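Local atomic coordinates of ABC transporter, substrate binding protein (Agrobacterium tumefaciens, PDB entry 3C9H), a protein that probably captures a solute in the periplasm and delivers it to an ABC transporter for uptake, and binds a magnesium ion in the crystal. Residues T48-G53 / L281-S286; L102-Y107 / A123-T128; Y130-E135 / E288-M293. All coordinates share one frame; numbering follows the deposited sequence.

Overall arrangement
Interactions 1 and 3 sit side by side, their centres about 9 Å apart, and interaction 2 lies farther off, its centre about 21 and 18 Å from theirs. The closeness of the first pair arises because helices 274-285 and 287-296 follow each other in the chain and each supplies one partner. They meet directly where M50 SD packs 3.3 Å from G289 O. Interaction 2 is joined to interaction 3 by the adjacent strands 124-125 and 129-131, with a probable hydrogen bond from A131 N to A123 O. The magnesium ion is about 12 Å from the side chains of F284 and T133; interaction 2 is remote from it.

Interaction 1 (T48-G53 / L281-S286); sequences TPMIEG and LEFFMS
M50 reaches from helix 44-57 into the angle between two phenylalanines, F283 and F284, near the C-terminal end of helix 274-285. Its methyl CE sits almost exactly above the centre of the F284 ring, 3.7 Å from the centroid and only 5° off the normal, a CH-pi contact. The sulfur stands farther away and approaches obliquely, with SD 5.1 Å from the same centroid. This placement follows from a folded side chain: bends at chi2 and chi3 (the latter -73°) curl the methyl back over the ring, while M50 CB lies above the same face, past its rim, 3.8 Å from F284 CZ. F283 lies against backbone instead. Its CE2 comes to 3.5 Å from M50 O, and its CZ to 3.5 Å from G53 C, an approach made possible by a glycine that brings no side chain into the gap.

Around them, F284 meets F92 of strand 90-93 edge-to-face and touches M293, and I292 of helix 287-296 packs on M50. The carbonyl oxygen of F283 accepts two bonds from S286: OG donates at 2.6 Å, in the carbonyl plane on a lone pair, and the backbone N at 3.1 Å. S286 OG also caps G289 N, so one hydroxyl ties the end of helix 274-285 to the start of helix 287-296. The segment axes pass 10.8 Å apart at a steep 113°, and the buried interface is a Met-aromatic contact between two helices packed beside the sheet of an alpha/beta lobe, as in periplasmic solute-binding proteins.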
# COMPACT_ATOMS: atom_id res chain seq x y z
N THR A 48 9.53 4.83 10.86
CA THR A 48 10.57 5.13 11.83
C THR A 48 10.64 4.14 12.99
O THR A 48 11.73 3.71 13.32
CB THR A 48 10.49 6.64 12.26
OG1 THR A 48 10.79 7.43 11.10
CG2 THR A 48 11.50 6.98 13.37
N PRO A 49 9.50 3.74 13.59
CA PRO A 49 9.51 2.71 14.65
C PRO A 49 10.06 1.33 14.19
O PRO A 49 10.69 0.61 14.99
CB PRO A 49 8.03 2.61 15.05
CG PRO A 49 7.47 3.95 14.75
CD PRO A 49 8.15 4.30 13.41
N MET A 50 9.84 0.98 12.94
CA MET A 50 10.43 -0.25 12.39
C MET A 50 11.94 -0.10 12.25
O MET A 50 12.71 -1.00 12.65
CB MET A 50 9.80 -0.64 11.06
CG MET A 50 8.33 -1.04 11.15
SD MET A 50 7.91 -2.47 12.20
CE MET A 50 8.53 -3.77 11.14
N ILE A 51 12.36 1.04 11.71
CA ILE A 51 13.78 1.34 11.59
C ILE A 51 14.46 1.33 12.98
O ILE A 51 15.52 0.74 13.16
CB ILE A 51 14.01 2.66 10.83
CG1 ILE A 51 13.54 2.53 9.37
CG2 ILE A 51 15.47 3.04 10.85
CD1 ILE A 51 13.21 3.83 8.66
N GLU A 52 13.85 2.00 13.95
CA GLU A 52 14.40 2.04 15.31
C GLU A 52 14.49 0.64 15.92
O GLU A 52 15.49 0.30 16.54
CB GLU A 52 13.57 2.96 16.19
CG GLU A 52 13.77 4.44 15.81
CD GLU A 52 12.79 5.40 16.49
OE1 GLU A 52 11.80 4.93 17.12
OE2 GLU A 52 13.00 6.63 16.33
N GLY A 53 13.46 -0.17 15.73
CA GLY A 53 13.45 -1.54 16.26
C GLY A 53 14.56 -2.39 15.66
O GLY A 53 15.29 -3.09 16.37
N LEU A 281 14.53 -7.89 6.22
CA LEU A 281 13.36 -8.74 5.91
C LEU A 281 12.99 -9.67 7.06
O LEU A 281 11.84 -9.75 7.49
CB LEU A 281 13.62 -9.53 4.63
CG LEU A 281 12.55 -10.50 4.18
CD1 LEU A 281 11.13 -9.83 4.12
CD2 LEU A 281 12.96 -11.15 2.86
N GLU A 282 13.98 -10.39 7.59
CA GLU A 282 13.75 -11.22 8.75
C GLU A 282 13.14 -10.41 9.91
O GLU A 282 12.20 -10.88 10.56
CB GLU A 282 15.07 -11.85 9.21
CG GLU A 282 14.93 -13.00 10.17
CD GLU A 282 16.17 -13.86 10.17
OE1 GLU A 282 17.23 -13.30 10.51
OE2 GLU A 282 16.08 -15.07 9.80
N PHE A 283 13.64 -9.20 10.15
CA PHE A 283 13.07 -8.37 11.20
C PHE A 283 11.59 -8.02 10.93
O PHE A 283 10.75 -8.13 11.82
CB PHE A 283 13.90 -7.12 11.46
CG PHE A 283 13.31 -6.22 12.50
CD1 PHE A 283 13.55 -6.45 13.86
CD2 PHE A 283 12.45 -5.20 12.14
CE1 PHE A 283 12.95 -5.64 14.82
CE2 PHE A 283 11.84 -4.38 13.11
CZ PHE A 283 12.08 -4.60 14.43
N PHE A 284 11.28 -7.61 9.70
CA PHE A 284 9.91 -7.35 9.29
C PHE A 284 8.99 -8.56 9.41
O PHE A 284 7.79 -8.38 9.53
CB PHE A 284 9.87 -6.78 7.86
CG PHE A 284 9.99 -5.27 7.80
CD1 PHE A 284 8.99 -4.50 7.20
CD2 PHE A 284 11.07 -4.63 8.39
CE1 PHE A 284 9.08 -3.12 7.16
CE2 PHE A 284 11.17 -3.25 8.37
CZ PHE A 284 10.18 -2.49 7.75
N MET A 285 9.54 -9.77 9.34
CA MET A 285 8.76 -11.02 9.44
C MET A 285 8.64 -11.50 10.89
O MET A 285 7.75 -12.32 11.19
CB MET A 285 9.41 -12.14 8.60
CG MET A 285 9.35 -11.97 7.06
SD MET A 285 10.30 -13.22 6.15
CE MET A 285 9.12 -14.58 6.22
N SER A 286 9.51 -10.99 11.76
CA SER A 286 9.67 -11.45 13.15
C SER A 286 8.45 -11.11 14.01
O SER A 286 7.71 -10.17 13.70
CB SER A 286 10.94 -10.83 13.79
OG SER A 286 10.79 -9.44 14.07

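Interaction 2 (L102-Y107 / A123-T128); sequences LSNDGY and ANWRNT
A beta-hairpin packed against a helix C-terminus brings W125, at the end of strand 124-125, onto S103 and N104, in the last turn of helix 96-104. The hairpin joins strand 124-125 to its antiparallel neighbour 129-131 through a type I' beta turn, closed by the bond from T128 N to W125 O (2.9 Å); its two middle residues, R126 and N127, both have left-handed helical backbone angles.

W125 advances the six-membered part of its indole. CZ3 lies 3.4 Å from S103 CB, close for two carbons, while CH2 is 3.9 Å from N104 CA, the ring meeting both obliquely. With CG trans to the backbone N (chi1 -171°), the indole extends from its strand toward the helix. The N104 amide passes the outer ring with ND2 4.0 Å from W125 CZ2, the two planes turned 58° from each other. Over one face of the indole lies the aliphatic part of R126, with CG above its centre, and V328 adds a further contact.

The S103 hydroxyl turns back to its own helix and bonds to Q99 O; its contact with T128 CG2 is a loose one. Two side chains also bond to the backbone of the turn. N124 OD1 accepts from N127 N at 2.8 Å in an Asx motif, and T128 OG1 donates to R126 O from 57° out of the carbonyl plane.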
# COMPACT_ATOMS: atom_id res chain seq x y z
N LEU A 102 9.03 -7.99 -10.69
CA LEU A 102 10.47 -8.00 -10.46
C LEU A 102 10.96 -9.40 -10.16
O LEU A 102 11.94 -9.86 -10.72
CB LEU A 102 10.91 -7.10 -9.30
CG LEU A 102 10.85 -5.58 -9.40
CD1 LEU A 102 11.13 -4.98 -8.02
CD2 LEU A 102 11.81 -5.04 -10.43
N SER A 103 10.26 -10.09 -9.25
CA SER A 103 10.65 -11.40 -8.79
C SER A 103 10.56 -12.42 -9.94
O SER A 103 11.45 -13.28 -10.11
CB SER A 103 9.75 -11.82 -7.62
OG SER A 103 9.87 -10.90 -6.54
N ASN A 104 9.51 -12.31 -10.73
CA ASN A 104 9.36 -13.17 -11.91
C ASN A 104 10.44 -12.94 -13.00
O ASN A 104 10.83 -13.87 -13.71
CB ASN A 104 7.96 -12.95 -12.49
CG ASN A 104 7.57 -13.99 -13.50
OD1 ASN A 104 7.48 -13.69 -14.70
ND2 ASN A 104 7.36 -15.22 -13.05
N ASP A 105 10.93 -11.71 -13.15
CA ASP A 105 11.83 -11.36 -14.25
C ASP A 105 13.29 -11.44 -13.86
O ASP A 105 14.17 -11.07 -14.64
CB ASP A 105 11.53 -9.96 -14.79
CG ASP A 105 10.20 -9.88 -15.51
OD1 ASP A 105 9.67 -10.93 -15.88
OD2 ASP A 105 9.70 -8.75 -15.73
N GLY A 106 13.58 -11.93 -12.65
CA GLY A 106 14.96 -12.14 -12.24
C GLY A 106 15.61 -11.00 -11.47
O GLY A 106 16.80 -11.08 -11.19
N TYR A 107 14.83 -9.98 -11.10
CA TYR A 107 15.35 -8.82 -10.38
C TYR A 107 15.40 -8.99 -8.86
O TYR A 107 15.94 -8.13 -8.16
CB TYR A 107 14.56 -7.54 -10.77
CG TYR A 107 14.80 -7.12 -12.21
CD1 TYR A 107 15.84 -6.25 -12.54
CD2 TYR A 107 14.01 -7.62 -13.24
CE1 TYR A 107 16.09 -5.89 -13.86
CE2 TYR A 107 14.24 -7.26 -14.58
CZ TYR A 107 15.28 -6.40 -14.88
OH TYR A 107 15.50 -6.05 -16.19
N ALA A 123 1.14 -15.82 1.27
CA ALA A 123 1.97 -14.64 1.48
C ALA A 123 3.44 -14.89 1.11
O ALA A 123 4.31 -14.07 1.42
CB ALA A 123 1.83 -14.15 2.93
N ASN A 124 3.72 -16.00 0.43
CA ASN A 124 5.08 -16.35 0.05
C ASN A 124 5.15 -16.85 -1.39
O ASN A 124 4.59 -17.90 -1.71
CB ASN A 124 5.57 -17.44 1.00
CG ASN A 124 6.98 -17.88 0.71
OD1 ASN A 124 7.58 -17.48 -0.27
ND2 ASN A 124 7.51 -18.72 1.58
N TRP A 125 5.81 -16.08 -2.26
CA TRP A 125 6.17 -16.55 -3.61
C TRP A 125 7.65 -16.99 -3.62
O TRP A 125 8.54 -16.16 -3.55
CB TRP A 125 5.95 -15.46 -4.67
CG TRP A 125 6.12 -15.98 -6.09
CD1 TRP A 125 5.23 -16.74 -6.80
CD2 TRP A 125 7.25 -15.79 -6.97
NE1 TRP A 125 5.73 -17.03 -8.04
CE2 TRP A 125 6.97 -16.46 -8.18
CE3 TRP A 125 8.50 -15.14 -6.84
CZ2 TRP A 125 7.87 -16.49 -9.26
CZ3 TRP A 125 9.39 -15.17 -7.93
CH2 TRP A 125 9.07 -15.83 -9.12
N ARG A 126 7.86 -18.30 -3.65
CA ARG A 126 9.19 -18.91 -3.83
C ARG A 126 10.28 -18.45 -2.89
O ARG A 126 11.44 -18.37 -3.29
CB ARG A 126 9.67 -18.67 -5.25
CG ARG A 126 8.73 -19.23 -6.27
CD ARG A 126 9.42 -19.28 -7.59
NE ARG A 126 8.58 -19.94 -8.58
CZ ARG A 126 8.73 -19.80 -9.90
NH1 ARG A 126 9.67 -19.01 -10.43
NH2 ARG A 126 7.90 -20.45 -10.70
N ASN A 127 9.91 -18.21 -1.63
CA ASN A 127 10.86 -17.74 -0.60
C ASN A 127 11.60 -16.46 -1.04
O ASN A 127 12.66 -16.13 -0.50
CB ASN A 127 11.85 -18.86 -0.25
CG ASN A 127 11.36 -19.78 0.87
OD1 ASN A 127 12.18 -20.44 1.53
ND2 ASN A 127 10.06 -19.84 1.10
N THR A 128 10.98 -15.73 -1.95
CA THR A 128 11.60 -14.60 -2.64
C THR A 128 10.87 -13.28 -2.38
O THR A 128 11.50 -12.31 -1.93
CB THR A 128 11.69 -14.87 -4.17
OG1 THR A 128 12.49 -16.04 -4.39
CG2 THR A 128 12.37 -13.69 -4.90

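Interaction 3 (Y130-E135 / E288-M293); sequences YALTFE and EGQTIM
L132, the first residue beyond strand 129-131, turns its carbonyl toward Q290 and M293 of helix 287-296, which offer their side chains one turn apart on the helix. The amide carbon CD of Q290 stands 3.6 Å from L132 O, brought there by a chain that bends at chi2 (-89°) so that its end comes nearer the loop than its base does. M293 reaches the same oxygen with its sulfur, SD lying 3.7 Å from L132 O, and its methyl follows more loosely. The isobutyl group of L132 meets M285 of helix 274-285, so this residue touches two consecutive helices.

At T133 the branched side chain divides its work. CG2 packs 3.9 Å from M293 SD, the threonine and methionine side chains crossing at about a right angle. M293 can span this gap because it is extended beyond CG. The hydroxyl of T133, lying between its backbone N and carbonyl carbon (chi1 69°), faces another set of partners: OG1 donates to E135 OE2 at 2.7 Å, on the lone pair directed away from the other carboxylate oxygen, and is also bonded to R263 N.

Here the chain probably passes from one lobe to the other, consistent with a hinge crossover of the periplasmic binding protein fold; long strand 258-268 pairs antiparallel with both 129-131 and 135-142. F134 bonds through its backbone to P300 and sets its ring against helix 312-319. E135 then begins strand 135-142, with OE1 bonded to S237 OG. Its OE2 forms a salt bridge to R263 NE as well as accepting from T133, and the nearby guanidinium would probably favour a charged carboxylate.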
# COMPACT_ATOMS: atom_id res chain seq x y z
N TYR A 130 7.66 -11.75 -0.22
CA TYR A 130 6.83 -12.01 0.94
C TYR A 130 5.85 -10.88 1.20
O TYR A 130 6.26 -9.71 1.31
CB TYR A 130 7.71 -12.16 2.18
CG TYR A 130 8.70 -13.31 2.15
CD1 TYR A 130 8.35 -14.53 2.69
CD2 TYR A 130 10.00 -13.16 1.65
CE1 TYR A 130 9.24 -15.61 2.70
CE2 TYR A 130 10.90 -14.24 1.65
CZ TYR A 130 10.51 -15.46 2.18
OH TYR A 130 11.35 -16.52 2.23
N ALA A 131 4.59 -11.23 1.35
CA ALA A 131 3.55 -10.29 1.76
C ALA A 131 3.67 -10.12 3.25
O ALA A 131 3.66 -11.12 4.00
CB ALA A 131 2.15 -10.84 1.43
N LEU A 132 3.75 -8.89 3.73
CA LEU A 132 4.07 -8.64 5.15
C LEU A 132 3.02 -7.92 6.00
O LEU A 132 3.18 -7.84 7.23
CB LEU A 132 5.41 -7.87 5.25
CG LEU A 132 6.60 -8.58 4.60
CD1 LEU A 132 7.81 -7.61 4.45
CD2 LEU A 132 6.97 -9.82 5.40
N THR A 133 1.99 -7.37 5.35
CA THR A 133 0.95 -6.60 5.99
C THR A 133 -0.39 -7.00 5.38
O THR A 133 -0.43 -7.71 4.37
CB THR A 133 1.14 -5.08 5.73
OG1 THR A 133 0.88 -4.79 4.34
CG2 THR A 133 2.56 -4.61 6.13
N PHE A 134 -1.47 -6.49 5.95
CA PHE A 134 -2.84 -6.78 5.47
C PHE A 134 -3.63 -5.46 5.64
O PHE A 134 -4.11 -5.17 6.72
CB PHE A 134 -3.38 -7.94 6.34
CG PHE A 134 -4.59 -8.65 5.78
CD1 PHE A 134 -4.47 -9.57 4.75
CD2 PHE A 134 -5.84 -8.42 6.33
CE1 PHE A 134 -5.60 -10.25 4.26
CE2 PHE A 134 -6.98 -9.08 5.85
CZ PHE A 134 -6.85 -10.00 4.81
N GLU A 135 -3.69 -4.66 4.57
CA GLU A 135 -4.19 -3.25 4.63
C GLU A 135 -5.34 -2.96 3.66
O GLU A 135 -5.20 -3.19 2.48
CB GLU A 135 -3.03 -2.28 4.34
CG GLU A 135 -1.97 -2.26 5.45
CD GLU A 135 -0.73 -1.50 5.03
OE1 GLU A 135 -0.79 -0.25 4.97
OE2 GLU A 135 0.30 -2.15 4.72
N GLU A 288 8.58 -9.62 16.85
CA GLU A 288 8.86 -8.25 17.29
C GLU A 288 8.46 -7.21 16.24
O GLU A 288 7.74 -6.27 16.54
CB GLU A 288 10.35 -8.04 17.66
CG GLU A 288 10.63 -6.68 18.36
CD GLU A 288 12.12 -6.26 18.42
OE1 GLU A 288 13.02 -7.13 18.39
OE2 GLU A 288 12.38 -5.02 18.52
N GLY A 289 8.94 -7.38 15.01
CA GLY A 289 8.67 -6.44 13.95
C GLY A 289 7.19 -6.36 13.61
O GLY A 289 6.63 -5.27 13.50
N GLN A 290 6.57 -7.52 13.48
CA GLN A 290 5.14 -7.60 13.18
C GLN A 290 4.26 -7.04 14.31
O GLN A 290 3.17 -6.52 14.04
CB GLN A 290 4.75 -9.05 12.85
CG GLN A 290 5.34 -9.56 11.53
CD GLN A 290 4.49 -9.29 10.30
OE1 GLN A 290 4.99 -8.76 9.29
NE2 GLN A 290 3.20 -9.63 10.36
N THR A 291 4.73 -7.14 15.56
CA THR A 291 4.01 -6.55 16.70
C THR A 291 4.08 -5.00 16.69
O THR A 291 3.10 -4.33 17.02
CB THR A 291 4.48 -7.13 18.06
OG1 THR A 291 4.32 -8.54 18.05
CG2 THR A 291 3.67 -6.55 19.23
N ILE A 292 5.22 -4.45 16.28
CA ILE A 292 5.36 -2.99 16.10
C ILE A 292 4.38 -2.48 15.06
O ILE A 292 3.66 -1.50 15.30
CB ILE A 292 6.80 -2.55 15.73
CG1 ILE A 292 7.76 -2.86 16.89
CG2 ILE A 292 6.83 -1.06 15.36
CD1 ILE A 292 9.27 -2.85 16.48
N MET A 293 4.31 -3.14 13.91
CA MET A 293 3.30 -2.81 12.87
C MET A 293 1.85 -2.81 13.43
O MET A 293 1.12 -1.82 13.34
CB MET A 293 3.31 -3.86 11.77
CG MET A 293 4.34 -3.74 10.68
SD MET A 293 4.22 -5.25 9.64
CE MET A 293 5.83 -5.19 8.88